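Local atomic coordinates of putative uncharacterized protein (Bacillus anthracis, PDB entry 3LNO), a protein that is of unknown function but belongs to an iron-sulfur cluster assembly family and probably takes part in building such clusters. Residues Tyr14-Ala19 with Thr73-Val78; Val20-Leu25 with Val30-Val35; Ile48-Thr53 with Gly61-Asp66; Asp66-Leu71 with Ile81-Val86. All coordinates share one frame; numbering follows the deposited sequence.

Contact 1: Tyr14-Ala19 with Thr73-Val78; sequences YANLEA and TNVPEV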
loop_
_atom_site.group_PDB
_atom_site.type_symbol
_atom_site.label_atom_id
_atom_site.label_comp_id
_atom_site.label_asym_id
_atom_site.label_seq_id
_atom_site.Cartn_x
_atom_site.Cartn_y
_atom_site.Cartn_z
ATOM N N TYR A 14 6.604 -3.526 1.501
ATOM C CA TYR A 14 6.070 -2.681 0.425
ATOM C C TYR A 14 5.884 -3.493 -0.860
ATOM O O TYR A 14 4.877 -3.357 -1.550
ATOM C CB TYR A 14 7.007 -1.482 0.192
ATOM C CG TYR A 14 6.593 -0.489 -0.867
ATOM C CD1 TYR A 14 5.805 0.612 -0.544
ATOM C CD2 TYR A 14 7.012 -0.637 -2.197
ATOM C CE1 TYR A 14 5.435 1.531 -1.495
ATOM C CE2 TYR A 14 6.622 0.273 -3.173
ATOM C CZ TYR A 14 5.860 1.361 -2.810
ATOM O OH TYR A 14 5.497 2.273 -3.766
ATOM N N ALA A 15 6.849 -4.353 -1.160
ATOM C CA ALA A 15 6.781 -5.193 -2.362
ATOM C C ALA A 15 5.571 -6.121 -2.292
ATOM O O ALA A 15 4.916 -6.396 -3.294
ATOM C CB ALA A 15 8.117 -6.049 -2.547
ATOM N N ASN A 16 5.253 -6.602 -1.102
ATOM C CA ASN A 16 4.115 -7.513 -0.997
ATOM C C ASN A 16 2.762 -6.813 -1.185
ATOM O O ASN A 16 1.756 -7.456 -1.479
ATOM C CB ASN A 16 4.172 -8.292 0.315
ATOM C CG ASN A 16 5.052 -9.510 0.199
ATOM O OD1 ASN A 16 4.584 -10.587 -0.178
ATOM N ND2 ASN A 16 6.348 -9.341 0.491
ATOM N N LEU A 17 2.744 -5.488 -1.024
ATOM C CA LEU A 17 1.524 -4.708 -1.227
ATOM C C LEU A 17 1.129 -4.665 -2.714
ATOM O O LEU A 17 0.031 -4.223 -3.071
ATOM C CB LEU A 17 1.704 -3.301 -0.658
ATOM C CG LEU A 17 1.778 -3.221 0.878
ATOM C CD1 LEU A 17 1.988 -1.768 1.302
ATOM C CD2 LEU A 17 0.460 -3.772 1.501
ATOM N N GLU A 18 1.997 -5.159 -3.587
ATOM C CA GLU A 18 1.600 -5.300 -4.998
ATOM C C GLU A 18 0.517 -6.333 -5.197
ATOM O O GLU A 18 -0.062 -6.411 -6.281
ATOM C CB GLU A 18 2.772 -5.682 -5.892
ATOM C CG GLU A 18 3.760 -4.568 -6.036
ATOM C CD GLU A 18 4.924 -4.952 -6.901
ATOM O OE1 GLU A 18 5.558 -6.003 -6.641
ATOM O OE2 GLU A 18 5.197 -4.189 -7.847
ATOM N N ALA A 19 0.251 -7.145 -4.181
ATOM C CA ALA A 19 -0.817 -8.140 -4.291
ATOM C C ALA A 19 -2.148 -7.582 -3.840
ATOM O O ALA A 19 -3.127 -8.319 -3.779
ATOM C CB ALA A 19 -0.474 -9.387 -3.486
ATOM N N THR A 73 -0.581 -12.819 5.793
ATOM C CA THR A 73 -0.443 -14.096 5.112
ATOM C C THR A 73 0.906 -14.236 4.404
ATOM O O THR A 73 1.578 -15.257 4.530
ATOM C CB THR A 73 -1.554 -14.269 4.083
ATOM O OG1 THR A 73 -2.817 -14.129 4.751
ATOM C CG2 THR A 73 -1.448 -15.631 3.419
ATOM N N ASN A 74 1.313 -13.207 3.671
ATOM C CA ASN A 74 2.494 -13.325 2.817
ATOM C C ASN A 74 3.796 -12.992 3.518
ATOM O O ASN A 74 4.859 -13.458 3.118
ATOM C CB ASN A 74 2.288 -12.539 1.507
ATOM C CG ASN A 74 1.166 -13.139 0.646
ATOM O OD1 ASN A 74 0.602 -14.167 1.003
ATOM N ND2 ASN A 74 0.851 -12.514 -0.481
ATOM N N VAL A 75 3.714 -12.228 4.599
ATOM C CA VAL A 75 4.906 -11.876 5.371
ATOM C C VAL A 75 4.645 -12.200 6.841
ATOM O O VAL A 75 4.502 -11.299 7.678
ATOM C CB VAL A 75 5.236 -10.385 5.208
ATOM C CG1 VAL A 75 6.606 -10.086 5.786
ATOM C CG2 VAL A 75 5.155 -9.997 3.718
ATOM N N PRO A 76 4.568 -13.506 7.158
ATOM C CA PRO A 76 4.132 -14.013 8.473
ATOM C C PRO A 76 4.957 -13.485 9.635
ATOM O O PRO A 76 4.474 -13.478 10.758
ATOM C CB PRO A 76 4.312 -15.534 8.347
ATOM C CG PRO A 76 5.322 -15.704 7.170
ATOM C CD PRO A 76 4.933 -14.594 6.232
ATOM N N GLU A 77 6.185 -13.046 9.383
ATOM C CA GLU A 77 6.996 -12.509 10.465
ATOM C C GLU A 77 6.605 -11.074 10.860
ATOM O O GLU A 77 7.166 -10.515 11.814
ATOM C CB GLU A 77 8.509 -12.617 10.164
ATOM C CG GLU A 77 9.069 -11.636 9.105
ATOM C CD GLU A 77 8.865 -12.115 7.668
ATOM O OE1 GLU A 77 7.872 -12.841 7.412
ATOM O OE2 GLU A 77 9.694 -11.753 6.791
ATOM N N VAL A 78 5.656 -10.469 10.143
ATOM C CA VAL A 78 5.167 -9.162 10.581
ATOM C C VAL A 78 4.346 -9.348 11.875
ATOM O O VAL A 78 3.675 -10.367 12.043
ATOM C CB VAL A 78 4.306 -8.439 9.500
ATOM C CG1 VAL A 78 2.943 -9.090 9.349
ATOM C CG2 VAL A 78 4.115 -6.980 9.857
HETATM O O HOH W 1 2.029 -10.282 -1.226
#

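Contact 2: Val20-Leu25 with Val30-Val35; sequences VIDPEL and VNLGLV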
loop_
_atom_site.group_PDB
_atom_site.type_symbol
_atom_site.label_atom_id
_atom_site.label_comp_id
_atom_site.label_asym_id
_atom_site.label_seq_id
_atom_site.Cartn_x
_atom_site.Cartn_y
_atom_site.Cartn_z
ATOM N N VAL A 20 -2.190 -6.300 -3.473
ATOM C CA VAL A 20 -3.460 -5.654 -3.067
ATOM C C VAL A 20 -3.960 -4.788 -4.226
ATOM O O VAL A 20 -3.302 -3.819 -4.619
ATOM C CB VAL A 20 -3.263 -4.738 -1.824
ATOM C CG1 VAL A 20 -4.552 -4.003 -1.487
ATOM C CG2 VAL A 20 -2.704 -5.529 -0.602
ATOM N N ILE A 21 -5.109 -5.144 -4.790
ATOM C CA ILE A 21 -5.630 -4.473 -5.977
ATOM C C ILE A 21 -6.705 -3.439 -5.636
ATOM O O ILE A 21 -7.576 -3.697 -4.805
ATOM C CB ILE A 21 -6.248 -5.508 -6.956
ATOM C CG1 ILE A 21 -5.357 -6.756 -7.059
ATOM C CG2 ILE A 21 -6.427 -4.912 -8.337
ATOM C CD1 ILE A 21 -3.930 -6.432 -7.440
ATOM N N ASP A 22 -6.670 -2.273 -6.279
ATOM C CA ASP A 22 -7.855 -1.398 -6.258
ATOM C C ASP A 22 -8.887 -1.935 -7.252
ATOM O O ASP A 22 -8.675 -1.853 -8.453
ATOM C CB ASP A 22 -7.499 0.051 -6.600
ATOM C CG ASP A 22 -8.730 0.981 -6.593
ATOM O OD1 ASP A 22 -8.562 2.214 -6.654
ATOM O OD2 ASP A 22 -9.869 0.484 -6.504
ATOM N N PRO A 23 -10.007 -2.485 -6.756
ATOM C CA PRO A 23 -10.928 -3.192 -7.654
ATOM C C PRO A 23 -11.478 -2.318 -8.791
ATOM O O PRO A 23 -11.655 -2.801 -9.908
ATOM C CB PRO A 23 -12.061 -3.641 -6.725
ATOM C CG PRO A 23 -11.474 -3.622 -5.356
ATOM C CD PRO A 23 -10.471 -2.496 -5.357
ATOM N N GLU A 24 -11.736 -1.049 -8.516
ATOM C CA GLU A 24 -12.267 -0.161 -9.538
ATOM C C GLU A 24 -11.282 0.095 -10.687
ATOM O O GLU A 24 -11.695 0.303 -11.822
ATOM C CB GLU A 24 -12.708 1.156 -8.901
ATOM C CG GLU A 24 -13.779 0.975 -7.825
ATOM C CD GLU A 24 -13.742 2.067 -6.764
ATOM O OE1 GLU A 24 -12.643 2.326 -6.213
ATOM O OE2 GLU A 24 -14.812 2.657 -6.482
ATOM N N LEU A 25 -9.981 0.077 -10.409
ATOM C CA LEU A 25 -9.029 0.332 -11.483
ATOM C C LEU A 25 -8.308 -0.892 -12.000
ATOM O O LEU A 25 -7.660 -0.823 -13.037
ATOM C CB LEU A 25 -8.005 1.374 -11.067
ATOM C CG LEU A 25 -8.570 2.775 -11.030
ATOM C CD1 LEU A 25 -7.559 3.713 -10.391
ATOM C CD2 LEU A 25 -8.953 3.216 -12.460
ATOM N N VAL A 30 0.332 -0.133 -4.888
ATOM C CA VAL A 30 1.700 0.316 -5.058
ATOM C C VAL A 30 1.849 1.045 -6.408
ATOM O O VAL A 30 2.237 2.230 -6.453
ATOM C CB VAL A 30 2.691 -0.876 -4.919
ATOM C CG1 VAL A 30 4.065 -0.524 -5.470
ATOM C CG2 VAL A 30 2.811 -1.264 -3.454
ATOM N N ASN A 31 1.501 0.362 -7.500
ATOM C CA ASN A 31 1.586 0.992 -8.819
ATOM C C ASN A 31 0.654 2.198 -8.976
ATOM O O ASN A 31 0.955 3.117 -9.725
ATOM C CB ASN A 31 1.427 -0.034 -9.951
ATOM C CG ASN A 31 2.691 -0.861 -10.160
ATOM O OD1 ASN A 31 2.748 -2.016 -9.745
ATOM N ND2 ASN A 31 3.718 -0.263 -10.790
ATOM N N LEU A 32 -0.441 2.234 -8.217
ATOM C CA LEU A 32 -1.279 3.426 -8.254
ATOM C C LEU A 32 -0.658 4.646 -7.573
ATOM O O LEU A 32 -1.080 5.765 -7.822
ATOM C CB LEU A 32 -2.644 3.175 -7.628
ATOM C CG LEU A 32 -3.683 2.548 -8.553
ATOM C CD1 LEU A 32 -4.991 2.384 -7.791
ATOM C CD2 LEU A 32 -3.885 3.384 -9.819
ATOM N N GLY A 33 0.319 4.428 -6.707
ATOM C CA GLY A 33 0.875 5.525 -5.934
ATOM C C GLY A 33 0.079 5.823 -4.674
ATOM O O GLY A 33 0.180 6.933 -4.128
ATOM N N LEU A 34 -0.737 4.870 -4.218
ATOM C CA LEU A 34 -1.550 5.109 -3.014
ATOM C C LEU A 34 -0.803 4.943 -1.708
ATOM O O LEU A 34 -1.253 5.461 -0.688
ATOM C CB LEU A 34 -2.794 4.215 -2.954
ATOM C CG LEU A 34 -3.785 4.358 -4.108
ATOM C CD1 LEU A 34 -4.911 3.391 -3.883
ATOM C CD2 LEU A 34 -4.296 5.812 -4.180
ATOM N N VAL A 35 0.309 4.212 -1.728
ATOM C CA VAL A 35 1.063 3.943 -0.512
ATOM C C VAL A 35 2.139 5.012 -0.285
ATOM O O VAL A 35 3.119 5.116 -1.055
ATOM C CB VAL A 35 1.700 2.550 -0.518
ATOM C CG1 VAL A 35 2.289 2.246 0.848
ATOM C CG2 VAL A 35 0.670 1.473 -0.881
#

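Contact 3: Ile48-Thr53 with Gly61-Asp66; sequences ITMTMT and GQIVSD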
loop_
_atom_site.group_PDB
_atom_site.type_symbol
_atom_site.label_atom_id
_atom_site.label_comp_id
_atom_site.label_asym_id
_atom_site.label_seq_id
_atom_site.Cartn_x
_atom_site.Cartn_y
_atom_site.Cartn_z
ATOM N N ILE A 48 1.431 1.166 7.882
ATOM C CA ILE A 48 1.279 1.506 6.471
ATOM C C ILE A 48 0.412 2.764 6.375
ATOM O O ILE A 48 -0.730 2.757 6.802
ATOM C CB ILE A 48 0.589 0.359 5.691
ATOM C CG1 ILE A 48 1.498 -0.876 5.633
ATOM C CG2 ILE A 48 0.306 0.782 4.238
ATOM C CD1 ILE A 48 1.324 -1.743 6.749
ATOM N N THR A 49 0.944 3.821 5.785
ATOM C CA THR A 49 0.197 5.072 5.594
ATOM C C THR A 49 -0.164 5.179 4.117
ATOM O O THR A 49 0.706 5.148 3.235
ATOM C CB THR A 49 1.114 6.282 5.961
ATOM O OG1 THR A 49 1.600 6.107 7.295
ATOM C CG2 THR A 49 0.383 7.626 5.861
HETATM N N MSE A 50 -1.448 5.298 3.836
HETATM C CA MSE A 50 -1.877 5.330 2.457
HETATM C C MSE A 50 -3.071 6.251 2.293
HETATM O O MSE A 50 -3.656 6.730 3.279
HETATM C CB MSE A 50 -2.229 3.916 1.996
HETATM C CG MSE A 50 -3.467 3.346 2.679
HETATM SE SE MSE A 50 -3.787 1.496 2.064
HETATM C CE MSE A 50 -4.074 1.793 0.143
ATOM N N THR A 51 -3.415 6.524 1.043
ATOM C CA THR A 51 -4.626 7.285 0.750
ATOM C C THR A 51 -5.504 6.489 -0.218
ATOM O O THR A 51 -5.199 5.339 -0.512
ATOM C CB THR A 51 -4.286 8.660 0.199
ATOM O OG1 THR A 51 -5.471 9.458 0.204
ATOM C CG2 THR A 51 -3.746 8.558 -1.233
HETATM N N MSE A 52 -6.615 7.063 -0.674
HETATM C CA MSE A 52 -7.458 6.414 -1.683
HETATM C C MSE A 52 -7.505 7.314 -2.904
HETATM O O MSE A 52 -7.025 8.450 -2.853
HETATM C CB MSE A 52 -8.867 6.220 -1.155
HETATM C CG MSE A 52 -8.913 5.368 0.100
HETATM SE SE MSE A 52 -8.581 3.526 -0.408
HETATM C CE MSE A 52 -7.590 3.013 1.202
ATOM N N THR A 53 -8.084 6.838 -3.997
ATOM C CA THR A 53 -8.155 7.685 -5.187
ATOM C C THR A 53 -9.043 8.927 -5.014
ATOM O O THR A 53 -8.870 9.912 -5.721
ATOM C CB THR A 53 -8.587 6.900 -6.426
ATOM O OG1 THR A 53 -9.853 6.269 -6.180
ATOM C CG2 THR A 53 -7.566 5.848 -6.741
ATOM N N GLY A 61 -12.815 0.326 2.678
ATOM C CA GLY A 61 -12.872 -0.686 3.720
ATOM C C GLY A 61 -12.270 -1.991 3.251
ATOM O O GLY A 61 -11.507 -2.622 3.962
ATOM N N GLN A 62 -12.604 -2.392 2.031
ATOM C CA GLN A 62 -12.066 -3.624 1.467
ATOM C C GLN A 62 -10.553 -3.552 1.214
ATOM O O GLN A 62 -9.843 -4.540 1.372
ATOM C CB GLN A 62 -12.796 -3.980 0.177
ATOM C CG GLN A 62 -12.363 -5.313 -0.402
ATOM C CD GLN A 62 -12.997 -5.596 -1.747
ATOM O OE1 GLN A 62 -14.116 -5.149 -2.027
ATOM N NE2 GLN A 62 -12.288 -6.345 -2.590
ATOM N N ILE A 63 -10.055 -2.383 0.826
ATOM C CA ILE A 63 -8.627 -2.243 0.557
ATOM C C ILE A 63 -7.815 -2.427 1.841
ATOM O O ILE A 63 -6.878 -3.224 1.887
ATOM C CB ILE A 63 -8.324 -0.933 -0.221
ATOM C CG1 ILE A 63 -8.857 -1.061 -1.652
ATOM C CG2 ILE A 63 -6.832 -0.634 -0.235
ATOM C CD1 ILE A 63 -8.773 0.216 -2.483
ATOM N N VAL A 64 -8.236 -1.758 2.908
ATOM C CA VAL A 64 -7.574 -1.895 4.186
ATOM C C VAL A 64 -7.546 -3.321 4.752
ATOM O O VAL A 64 -6.494 -3.788 5.211
ATOM C CB VAL A 64 -8.206 -0.992 5.235
ATOM C CG1 VAL A 64 -7.672 -1.368 6.621
ATOM C CG2 VAL A 64 -7.936 0.480 4.892
ATOM N N SER A 65 -8.685 -4.015 4.766
ATOM C CA SER A 65 -8.653 -5.408 5.226
ATOM C C SER A 65 -7.787 -6.285 4.297
ATOM O O SER A 65 -7.115 -7.217 4.747
ATOM C CB SER A 65 -10.064 -6.004 5.441
ATOM O OG SER A 65 -10.907 -5.750 4.340
ATOM N N ASP A 66 -7.783 -5.969 3.004
ATOM C CA ASP A 66 -6.915 -6.679 2.067
ATOM C C ASP A 66 -5.420 -6.466 2.390
ATOM O O ASP A 66 -4.616 -7.399 2.328
ATOM C CB ASP A 66 -7.222 -6.245 0.646
ATOM C CG ASP A 66 -7.744 -7.374 -0.195
ATOM O OD1 ASP A 66 -8.832 -7.907 0.134
ATOM O OD2 ASP A 66 -7.058 -7.736 -1.184
#

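Contact 4: Asp66-Leu71 with Ile81-Val86; sequences DVKKVL and IEVNVV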
loop_
_atom_site.group_PDB
_atom_site.type_symbol
_atom_site.label_atom_id
_atom_site.label_comp_id
_atom_site.label_asym_id
_atom_site.label_seq_id
_atom_site.Cartn_x
_atom_site.Cartn_y
_atom_site.Cartn_z
ATOM N N ASP A 66 -7.783 -5.969 3.004
ATOM C CA ASP A 66 -6.915 -6.679 2.067
ATOM C C ASP A 66 -5.420 -6.466 2.390
ATOM O O ASP A 66 -4.616 -7.399 2.328
ATOM C CB ASP A 66 -7.222 -6.245 0.646
ATOM C CG ASP A 66 -7.744 -7.374 -0.195
ATOM O OD1 ASP A 66 -8.832 -7.907 0.134
ATOM O OD2 ASP A 66 -7.058 -7.736 -1.184
ATOM N N VAL A 67 -5.059 -5.246 2.778
ATOM C CA VAL A 67 -3.707 -4.982 3.250
ATOM C C VAL A 67 -3.353 -5.893 4.432
ATOM O O VAL A 67 -2.315 -6.554 4.431
ATOM C CB VAL A 67 -3.498 -3.478 3.636
ATOM C CG1 VAL A 67 -2.214 -3.301 4.389
ATOM C CG2 VAL A 67 -3.448 -2.590 2.394
ATOM N N LYS A 68 -4.231 -5.971 5.432
ATOM C CA LYS A 68 -3.930 -6.813 6.594
ATOM C C LYS A 68 -3.845 -8.290 6.246
ATOM O O LYS A 68 -2.938 -8.987 6.670
ATOM C CB LYS A 68 -4.931 -6.576 7.721
ATOM C CG LYS A 68 -4.922 -5.127 8.195
ATOM C CD LYS A 68 -5.800 -4.949 9.422
ATOM C CE LYS A 68 -5.438 -3.674 10.187
ATOM N NZ LYS A 68 -6.132 -3.677 11.499
ATOM N N LYS A 69 -4.779 -8.772 5.455
ATOM C CA LYS A 69 -4.724 -10.164 5.036
ATOM C C LYS A 69 -3.459 -10.448 4.232
ATOM O O LYS A 69 -2.766 -11.461 4.459
ATOM C CB LYS A 69 -5.953 -10.503 4.198
ATOM C CG LYS A 69 -5.958 -11.937 3.683
ATOM C CD LYS A 69 -7.363 -12.406 3.258
ATOM C CE LYS A 69 -7.785 -11.840 1.897
ATOM N NZ LYS A 69 -9.044 -12.483 1.381
ATOM N N VAL A 70 -3.141 -9.575 3.281
ATOM C CA VAL A 70 -2.024 -9.890 2.393
ATOM C C VAL A 70 -0.730 -9.915 3.204
ATOM O O VAL A 70 0.066 -10.847 3.107
ATOM C CB VAL A 70 -1.926 -8.908 1.211
ATOM C CG1 VAL A 70 -0.470 -8.840 0.676
ATOM C CG2 VAL A 70 -2.909 -9.318 0.108
ATOM N N LEU A 71 -0.524 -8.899 4.032
ATOM C CA LEU A 71 0.742 -8.836 4.755
ATOM C C LEU A 71 0.836 -9.953 5.798
ATOM O O LEU A 71 1.876 -10.602 5.907
ATOM C CB LEU A 71 0.963 -7.459 5.370
ATOM C CG LEU A 71 1.090 -6.322 4.368
ATOM C CD1 LEU A 71 1.367 -5.027 5.099
ATOM C CD2 LEU A 71 2.226 -6.605 3.335
ATOM N N ILE A 81 -0.035 -4.859 12.417
ATOM C CA ILE A 81 -0.254 -4.138 11.178
ATOM C C ILE A 81 -1.264 -3.026 11.366
ATOM O O ILE A 81 -2.455 -3.286 11.539
ATOM C CB ILE A 81 -0.793 -5.026 10.078
ATOM C CG1 ILE A 81 0.092 -6.255 9.919
ATOM C CG2 ILE A 81 -0.891 -4.192 8.793
ATOM C CD1 ILE A 81 -0.500 -7.327 9.089
ATOM N N GLU A 82 -0.794 -1.790 11.284
ATOM C CA GLU A 82 -1.680 -0.648 11.339
ATOM C C GLU A 82 -1.779 -0.009 9.953
ATOM O O GLU A 82 -0.751 0.226 9.304
ATOM C CB GLU A 82 -1.096 0.401 12.275
ATOM C CG GLU A 82 -1.363 0.192 13.704
ATOM C CD GLU A 82 -1.052 1.441 14.504
ATOM O OE1 GLU A 82 0.067 1.512 15.060
ATOM O OE2 GLU A 82 -1.919 2.355 14.556
ATOM N N VAL A 83 -2.990 0.319 9.520
ATOM C CA VAL A 83 -3.153 1.022 8.250
ATOM C C VAL A 83 -3.746 2.371 8.544
ATOM O O VAL A 83 -4.879 2.456 9.035
ATOM C CB VAL A 83 -4.055 0.271 7.256
ATOM C CG1 VAL A 83 -4.087 1.001 5.929
ATOM C CG2 VAL A 83 -3.553 -1.150 7.037
ATOM N N ASN A 84 -2.982 3.433 8.293
ATOM C CA ASN A 84 -3.544 4.768 8.510
ATOM C C ASN A 84 -3.873 5.375 7.174
ATOM O O ASN A 84 -2.987 5.571 6.334
ATOM C CB ASN A 84 -2.599 5.683 9.281
ATOM C CG ASN A 84 -2.396 5.237 10.727
ATOM O OD1 ASN A 84 -3.298 4.678 11.366
ATOM N ND2 ASN A 84 -1.202 5.491 11.250
ATOM N N VAL A 85 -5.149 5.654 6.971
ATOM C CA VAL A 85 -5.600 6.242 5.718
ATOM C C VAL A 85 -5.609 7.781 5.849
ATOM O O VAL A 85 -6.298 8.337 6.712
ATOM C CB VAL A 85 -6.982 5.738 5.399
ATOM C CG1 VAL A 85 -7.527 6.431 4.188
ATOM C CG2 VAL A 85 -6.956 4.197 5.222
ATOM N N VAL A 86 -4.826 8.471 5.022
ATOM C CA VAL A 86 -4.739 9.923 5.141
ATOM C C VAL A 86 -5.221 10.565 3.854
ATOM O O VAL A 86 -5.451 9.878 2.867
ATOM C CB VAL A 86 -3.311 10.398 5.533
ATOM C CG1 VAL A 86 -2.895 9.756 6.859
ATOM C CG2 VAL A 86 -2.305 10.084 4.442
#

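Contact 1: Tyr14-Ala19 with Thr73-Val78
The amide of Asn16 has the methyl CG2 of Val75 over one of its faces. Val75 CG2 stands 3.5 Å from Asn16 ND2 and 3.6 Å from Asn16 CG, so it rests above the middle of the flat group. It gets there because CG2 lies beside the backbone N of Val75, with CG1 anti to that N (chi1 -169°). At the oxygen end, Asn74 CB approaches Asn16 OD1 to 3.5 Å from the same face. At the nitrogen end, Asn16 ND2 is hydrogen-bonded to the backbone O of Lys12, one turn earlier in helix 3-16.

The second flat group, the amide of Asn74, is turned 62° from that of Asn16. The two amides do not stack. They meet through one water. The water donates to Asn16 O at 2.9 Å and to Asn16 OD1 at 2.8 Å. It accepts from Asn74 ND2 at 2.6 Å.

The contact therefore joins the C-terminal ends of helices 3-16 and 60-74. Val75 also packs on Phe9 and Leu13. The Asn16 amide is held at both ends, by Lys12 and by the water. These bonds probably fix its rotation, so the polar edge is satisfied while the less polar face rests against the Val75 methyl.

Contact 2: Val20-Leu25 with Val30-Val35
Leu32 lays its two methyls against Asp22 and Leu25 of the facing segment. Leu32 CD1 touches both residues. It lies 3.6 Å from Asp22 CB, 3.8 Å from Asp22 OD1 and 3.9 Å from Leu25 CD1. The Asp22 and Leu32 side chains cross at about a right angle. Leu32 CD2 touches only the leucine, 3.7 Å from Leu25 CD1, and the two leucines cross obliquely.

The Asp22 carboxylate extends past the CD1 methyl. Its CG is anti to the backbone N (chi1 180°), which carries the group forward along the chain. There Asp22 OD2 accepts from Glu24 N at 3.1 Å, an Asx turn. The bond is bent, with an N-H...O angle of 137°. The donor comes from above the carboxylate plane, 44° out of it. A weak bond from Leu25 N to Asp22 O lies in the same turn, and Leu25 points toward Leu32.

On the other side, the short helix 29-32 ends at Gly33 in a Schellman motif. The carbonyl O of Leu32 accepts from Trp91 NE1, so the polar backbone next to this buried leucine has a partner.

The arrangement is an Asx turn at the end of strand 21-22, in a small antiparallel hairpin with strand 27-28. Asp22 and Leu25 pack on Leu32 of the short helix that follows.

Contact 3: Ile48-Thr53 with Gly61-Asp66
Ile63 is the tight part of this contact, meeting both selenomethionines of the facing segment, Met50 and Met52. Its CG2 lies 3.7 Å from Met50 CE. Its CD1 lies 3.9 Å from Met52 SE. The same CG2 is 4.0 Å from Met52 CE, so this methyl touches the ends of both chains.

The two long chains arrive differently. Met50 points from the strand toward the helix, with CG between the backbone N and the carbonyl carbon (chi1 68°). It then bends at its last torsion and crosses Ile63 obliquely. Met52 starts off to one side. Bends at chi2 and chi3 bring its end back, and it runs past Ile63 in the opposite direction. All three residues are buried.

The packing is looser at Val64, which is partly exposed. Val64 CG2 stays 4.5 Å from Met52 CE, and the valine also packs on Val83 and Val85 of the next strand. Further round the helix, on its exposed side, Gly61 O accepts from both Ser65 N and Ser65 OG. These donors reach it from opposite faces of its plane.

The contact thus divides by chemistry. The long, bent chains of Met50 and Met52 (selenomethionine in the crystal) and the branched Ile63 meet by apolar contacts. They lie between strand 46-50 and the segment after it on one side and helix 60-74 on the other. On the exposed side, Ser65 OG is bonded back to its own helix.

Contact 4: Asp66-Leu71 with Ile81-Val86
This is a helix-on-strand contact within a beta-alpha-beta unit, where helix 60-74 packs against strand 81-85, the strand it leads into. The axes of helix 66-71 and strand 81-85 approach to 9.0 Å. Their directions differ by 150°, so they run roughly antiparallel, as expected for a crossover.

Residues one turn apart on the helix meet alternate residues of the strand. Toward the inside, Val67 CG1 touches Val83 CG2 at 3.7 Å. The Val83 methyl used is the one beside its backbone N, with CG1 anti to that N (chi1 -175°). One turn on, Leu71 offers its CB to Ile81 CD1 at 4.0 Å. The same Ile81 methyl lies 3.8 Å from the backbone O of Lys68.

Lys68 closes the exposed edge. Its chain is extended beyond CG and slides past Ile81 in the opposite direction. Lys68 CG lies 4.2 Å from Ile81 CG2, and Lys68 CE comes 3.3 Å from Ile81 O. The hydrocarbon part of the lysine thus shields the border of the apolar patch.

Strand 81-85 is paired in parallel with strand 46-50, and Ile48 touches both Leu71 and Ile81. Leu17, just after helix 3-16, packs on Val67 and Leu71. Helix 60-74 and the end of helix 3-16 therefore lie side by side on the same face of the sheet, with Leu17 in the seam between them.

Overall arrangement
From the N terminus, helix 3-16 supplies the first segment of contact 1, whose partner comes only at 73-78. That contact closes a long loop. Contact 2 closes a short loop nested inside it, which holds strand 27-28 and the start of helix 29-32. Contact 3 is nested there too and follows contact 2 in series. Leu34 O probably hydrogen-bonds Thr51 N between them. Contact 4 opens at Asp66, which it shares with contact 3, and ends beyond contact 1, so contacts 1 and 4 cross. Helix 60-74 enters contacts 1, 3 and 4. It ties the N-terminal helix to the neighbouring strands 46-50 and 81-85, while Val20 of contact 2 packs on Val70.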